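Local coordinates for uncharacterized CBS-domain protein (Klebsiella pneumoniae subsp. pneumoniae, PDB 3HF7) that binds AMP through its pair of CBS domains, within a longer membrane protein whose family is thought to bind flavin adenine dinucleotide, at residues K1-V4 against N5-M8; I26-Q29 against L30-P34; E66-K69 against E70-L73. All coordinates share one frame; numbering follows the deposited sequence.

In the fold
The three contacts are local turns at helix ends: contact 1 starts helix 4-7, contact 2 finishes helix 23-31 and contact 3 starts helix 69-75. Contacts 2 and 3 are neighbours, their centres about 14 Å apart, and they meet where Ile26 CG2 lies 3.9 Å from Met72 SD. Contact 1 sits on the opposite side of the chain's centre, about 29 Å from contact 2 and 36 Å from contact 3, centre to centre. AMP lies between the two sides of the molecule: Pro34 of contact 2 touches it, the side chain of Ile7 in contact 1 comes to about 8 Å, and that of Met72 in contact 3 stays about 13 Å away.

Contact 1: K1-V4 against N5-M8; sequences KVSV and NDIM
Ser3 and Asp6 form a capping box at the start of the short helix 4-7. The backbone N of Ser3 donates a hydrogen bond to Asp6 OD2 at 2.7 Å, almost straight (172°) and meeting the oxygen nearly end-on, and Asp6 N bonds to Ser3 O at 2.9 Å. Separately, Ser3 OG accepts from Asn5 N at 3.0 Å, the N-cap bond, which satisfies an amide that has no earlier turn of helix to bond to. Serine suits the N-cap because its short hydroxyl can reach forward to an amide of the first turn, and aspartate suits the third helical position because its carboxylate reaches back to the N-cap N-H. With Asp6 CG beside its own backbone N (chi1 -57°), OD2 is turned toward Ser3.

Val4 O takes two donors, Ile7 N at 3.2 Å and Met8 N at 3.1 Å. Over this last turn the Met8 CE methyl meets Val4 CG1 at 3.5 Å, the two side chains crossing at about a right angle. The side-chain oxygen of Asn5 is satisfied by Gly85 N, and the Val4 backbone bonds with Thr86.

Buried, branched Val4 and flexible Met8 are apolar where they face Val105 of strand 102-106; Val4 and Ile7 lean on Val116 of strand 112-117, while Val2 and Ile7 reach Leu88 of helix 88-98 and Glu124 of helix 118-126.

Contact 2: I26-Q29 against L30-P34; sequences IVRQ and LTHSP
The C-terminal end of helix 23-31, the helix of a beta-alpha-beta unit between strands 16-18 and 37-41, is where Arg28 meets Thr31 and His32 before the chain turns toward the AMP pocket. Regular helical i to i-4 bonding persists as far as Thr31: Leu30 N bonds to Ile26 O at 2.9 Å, and Thr31 N reaches Val27 O at the same length in a nearly straight bond (177°).

At His32 that pattern weakens. This is the first residue to leave helical geometry, and its N-H makes only weak bonds, to Arg28 O and Gln29 O; Ser33 N then bonds back to Leu30 O at 3.1 Å in a tighter turn. Two side chains also gather round Arg28 O. The His32 ring approaches it obliquely and ND1 makes a weak bond to it at 2.8 Å, the ring being brought back over the last turn with CG beside the backbone N (chi1 -75°). Thr31 OG1 lies 3.0 Å from Arg28 O and 3.2 Å from Val27 O, so its proton could go to either. A beta-branched threonine serves both purposes here, since its hydroxyl turns to the carbonyls while CG2 packs at 4.0 Å against Val27 CG1.

Leucine suits position 30, buried against Ile17 and Ile38 of the flanking strands. Gln29 reaches Asp21 through NE2, and Ser33 OG bonds to His35 O.

Pro34 touches Val15 and, with His35 and Gly36, lines the AMP pocket, consistent with the nucleotide sites of CBS pairs.

Contact 3: E66-K69 against E70-L73; sequences EFTK and EIML
The Phe67 ring is the flat group of this contact, and both Ile71 and Met72 approach it obliquely. Ile71 CG2 touches CE1 of Phe67 at 3.6 Å, and Met72 CB meets CZ of the same ring at 3.7 Å. Carrying CG anti to the backbone N (chi1 -176°), Phe67 extends its ring over the first turn of helix 69-75, where a broad aromatic can touch two successive residues at once. The same ring also packs on Leu60 and Met61 of helix 54-61.

Thr68 is the N-cap. Its OG1 accepts from Ile71 N at 3.0 Å in a fairly straight bond (162°), and its carbonyl O receives Met72 N at 2.9 Å; a short hydroxyl beside the backbone suits this post.

One residue on, Lys69 O accepts from Leu73 N at 2.9 Å. The two side chains run alongside each other in the same direction, Lys69 CG lying 4.0 Å from Leu73 CD1, while the lysine amine is bonded to Ile19 O. Phe67, just before the N-cap, and Met72, four residues after it, make a hydrophobic staple, which combines with the Thr68 hydroxyl cap to start helix 69-75 against helix 54-61.

Contact 1: K1-V4 against N5-M8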
# COMPACT_ATOMS: atom_id res chain seq x y z
N LYS A 1 -1.15 -7.49 -24.93
CA LYS A 1 -1.79 -8.23 -23.78
C LYS A 1 -2.18 -7.23 -22.69
O LYS A 1 -1.65 -6.11 -22.63
CB LYS A 1 -0.86 -9.33 -23.23
N VAL A 2 -3.14 -7.60 -21.83
CA VAL A 2 -3.54 -6.71 -20.74
C VAL A 2 -2.46 -6.71 -19.64
O VAL A 2 -1.93 -7.78 -19.29
CB VAL A 2 -4.96 -7.04 -20.15
CG1 VAL A 2 -5.45 -5.89 -19.23
CG2 VAL A 2 -5.99 -7.29 -21.29
N SER A 3 -2.13 -5.52 -19.13
CA SER A 3 -1.01 -5.37 -18.20
C SER A 3 -1.42 -4.72 -16.89
O SER A 3 -2.52 -4.17 -16.76
CB SER A 3 0.10 -4.52 -18.84
OG SER A 3 -0.05 -3.15 -18.49
N VAL A 4 -0.51 -4.78 -15.93
CA VAL A 4 -0.70 -4.18 -14.63
C VAL A 4 -1.19 -2.72 -14.75
O VAL A 4 -2.01 -2.27 -13.95
CB VAL A 4 0.60 -4.31 -13.80
CG1 VAL A 4 1.16 -2.97 -13.38
CG2 VAL A 4 0.37 -5.22 -12.61
N ASN A 5 -0.70 -2.02 -15.77
CA ASN A 5 -1.02 -0.61 -15.99
C ASN A 5 -2.52 -0.39 -16.16
O ASN A 5 -3.04 0.66 -15.79
CB ASN A 5 -0.28 -0.06 -17.22
CG ASN A 5 1.23 -0.24 -17.14
OD1 ASN A 5 1.80 -0.52 -16.08
ND2 ASN A 5 1.90 -0.08 -18.29
N ASP A 6 -3.20 -1.40 -16.69
CA ASP A 6 -4.61 -1.27 -17.01
C ASP A 6 -5.53 -1.31 -15.80
O ASP A 6 -6.64 -0.77 -15.85
CB ASP A 6 -4.99 -2.32 -18.04
CG ASP A 6 -4.15 -2.21 -19.28
OD1 ASP A 6 -4.15 -1.10 -19.88
OD2 ASP A 6 -3.47 -3.19 -19.65
N ILE A 7 -5.07 -1.92 -14.71
CA ILE A 7 -5.94 -2.17 -13.55
C ILE A 7 -5.50 -1.55 -12.23
O ILE A 7 -6.29 -1.50 -11.28
CB ILE A 7 -6.22 -3.68 -13.36
CG1 ILE A 7 -4.93 -4.50 -13.41
CG2 ILE A 7 -7.15 -4.16 -14.45
CD1 ILE A 7 -4.47 -4.99 -12.11
N MET A 8 -4.26 -1.08 -12.16
CA MET A 8 -3.78 -0.39 -10.96
C MET A 8 -4.67 0.80 -10.61
O MET A 8 -5.30 1.38 -11.49
CB MET A 8 -2.33 0.09 -11.17
CG MET A 8 -2.22 1.12 -12.27
SD MET A 8 -0.59 1.82 -12.45
CE MET A 8 0.36 0.43 -12.97

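Contact 2: I26-Q29 against L30-P34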
# COMPACT_ATOMS: atom_id res chain seq x y z
N ILE A 26 -2.37 12.31 12.20
CA ILE A 26 -2.01 10.99 11.65
C ILE A 26 -3.03 9.96 12.12
O ILE A 26 -3.58 9.22 11.31
CB ILE A 26 -0.58 10.56 12.03
CG1 ILE A 26 0.44 11.17 11.06
CG2 ILE A 26 -0.46 9.05 12.08
CD1 ILE A 26 1.81 11.43 11.67
N VAL A 27 -3.30 9.95 13.43
CA VAL A 27 -4.25 9.01 14.00
C VAL A 27 -5.63 9.23 13.37
O VAL A 27 -6.30 8.27 12.97
CB VAL A 27 -4.37 9.14 15.53
CG1 VAL A 27 -5.29 8.05 16.08
CG2 VAL A 27 -3.00 9.05 16.18
N ARG A 28 -6.06 10.48 13.28
CA ARG A 28 -7.35 10.77 12.69
C ARG A 28 -7.42 10.12 11.31
O ARG A 28 -8.42 9.47 10.98
CB ARG A 28 -7.57 12.28 12.61
CG ARG A 28 -9.04 12.70 12.39
CD ARG A 28 -9.23 14.23 12.51
NE ARG A 28 -8.18 14.97 11.77
CZ ARG A 28 -7.28 15.78 12.32
NH1 ARG A 28 -7.26 16.02 13.63
NH2 ARG A 28 -6.38 16.38 11.54
N GLN A 29 -6.35 10.25 10.50
CA GLN A 29 -6.34 9.68 9.15
C GLN A 29 -6.38 8.15 9.17
O GLN A 29 -7.07 7.51 8.36
CB GLN A 29 -5.10 10.12 8.39
CG GLN A 29 -5.18 11.52 7.84
CD GLN A 29 -3.87 11.95 7.22
OE1 GLN A 29 -3.47 11.43 6.17
NE2 GLN A 29 -3.18 12.88 7.88
N LEU A 30 -5.62 7.58 10.10
CA LEU A 30 -5.53 6.15 10.26
C LEU A 30 -6.90 5.57 10.57
O LEU A 30 -7.38 4.69 9.87
CB LEU A 30 -4.56 5.85 11.38
CG LEU A 30 -4.17 4.41 11.60
CD1 LEU A 30 -3.39 3.94 10.41
CD2 LEU A 30 -3.34 4.34 12.85
N THR A 31 -7.55 6.11 11.59
CA THR A 31 -8.88 5.63 11.99
C THR A 31 -9.96 5.84 10.92
O THR A 31 -10.98 5.16 10.95
CB THR A 31 -9.33 6.27 13.32
OG1 THR A 31 -9.43 7.69 13.16
CG2 THR A 31 -8.33 5.96 14.43
N HIS A 32 -9.73 6.77 9.99
CA HIS A 32 -10.67 7.08 8.90
C HIS A 32 -10.29 6.42 7.58
O HIS A 32 -10.86 6.75 6.53
CB HIS A 32 -10.78 8.60 8.69
CG HIS A 32 -11.58 9.31 9.74
ND1 HIS A 32 -11.17 9.38 11.06
CD2 HIS A 32 -12.76 9.96 9.68
CE1 HIS A 32 -12.07 10.05 11.76
NE2 HIS A 32 -13.04 10.42 10.94
N SER A 33 -9.32 5.51 7.63
CA SER A 33 -8.81 4.83 6.43
C SER A 33 -9.93 4.09 5.68
O SER A 33 -10.58 3.23 6.26
CB SER A 33 -7.69 3.86 6.80
OG SER A 33 -7.32 3.05 5.69
N PRO A 34 -10.15 4.44 4.40
CA PRO A 34 -11.20 3.75 3.65
C PRO A 34 -10.78 2.37 3.14
O PRO A 34 -11.58 1.70 2.49
CB PRO A 34 -11.47 4.69 2.48
CG PRO A 34 -10.19 5.41 2.28
CD PRO A 34 -9.60 5.59 3.65

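Contact 3: E66-K69 against E70-L73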
# COMPACT_ATOMS: atom_id res chain seq x y z
N GLU A 66 0.41 3.07 25.39
CA GLU A 66 0.09 4.20 24.50
C GLU A 66 0.58 3.89 23.08
O GLU A 66 1.74 3.49 22.90
CB GLU A 66 0.68 5.52 25.01
N PHE A 67 -0.31 4.06 22.10
CA PHE A 67 0.02 3.83 20.70
C PHE A 67 0.89 4.97 20.17
O PHE A 67 0.50 6.13 20.29
CB PHE A 67 -1.25 3.71 19.88
CG PHE A 67 -1.01 3.38 18.45
CD1 PHE A 67 -0.71 2.09 18.07
CD2 PHE A 67 -1.04 4.38 17.49
CE1 PHE A 67 -0.47 1.78 16.76
CE2 PHE A 67 -0.81 4.07 16.17
CZ PHE A 67 -0.52 2.78 15.80
N THR A 68 2.05 4.65 19.61
CA THR A 68 2.99 5.71 19.23
C THR A 68 3.35 5.64 17.75
O THR A 68 2.99 4.68 17.07
CB THR A 68 4.29 5.64 20.05
OG1 THR A 68 5.16 4.65 19.50
CG2 THR A 68 4.00 5.27 21.48
N LYS A 69 4.02 6.68 17.26
CA LYS A 69 4.49 6.75 15.88
C LYS A 69 5.50 5.66 15.62
O LYS A 69 5.48 5.00 14.58
CB LYS A 69 5.10 8.12 15.61
CG LYS A 69 5.78 8.28 14.26
CD LYS A 69 5.32 9.58 13.61
CE LYS A 69 6.46 10.37 12.99
NZ LYS A 69 6.08 11.82 12.95
N GLU A 70 6.39 5.46 16.59
CA GLU A 70 7.38 4.40 16.55
C GLU A 70 6.73 3.00 16.46
O GLU A 70 7.18 2.14 15.68
CB GLU A 70 8.25 4.51 17.80
CG GLU A 70 9.12 3.32 18.05
CD GLU A 70 10.40 3.38 17.26
OE1 GLU A 70 10.40 3.96 16.14
OE2 GLU A 70 11.41 2.84 17.78
N ILE A 71 5.68 2.79 17.24
CA ILE A 71 4.93 1.54 17.23
C ILE A 71 4.27 1.35 15.87
O ILE A 71 4.37 0.26 15.27
CB ILE A 71 3.92 1.47 18.41
CG1 ILE A 71 4.58 0.83 19.66
CG2 ILE A 71 2.67 0.66 18.05
CD1 ILE A 71 5.76 1.62 20.30
N MET A 72 3.63 2.41 15.37
CA MET A 72 2.96 2.40 14.07
C MET A 72 3.90 1.99 12.95
O MET A 72 3.60 1.08 12.18
CB MET A 72 2.36 3.77 13.76
CG MET A 72 1.53 3.77 12.50
SD MET A 72 0.90 5.39 12.01
CE MET A 72 2.46 6.16 11.63
N LEU A 73 5.05 2.66 12.88
CA LEU A 73 6.03 2.41 11.82
C LEU A 73 6.61 0.99 11.83
O LEU A 73 6.84 0.40 10.78
CB LEU A 73 7.15 3.43 11.91
CG LEU A 73 6.70 4.83 11.49
CD1 LEU A 73 7.77 5.84 11.79
CD2 LEU A 73 6.37 4.82 10.01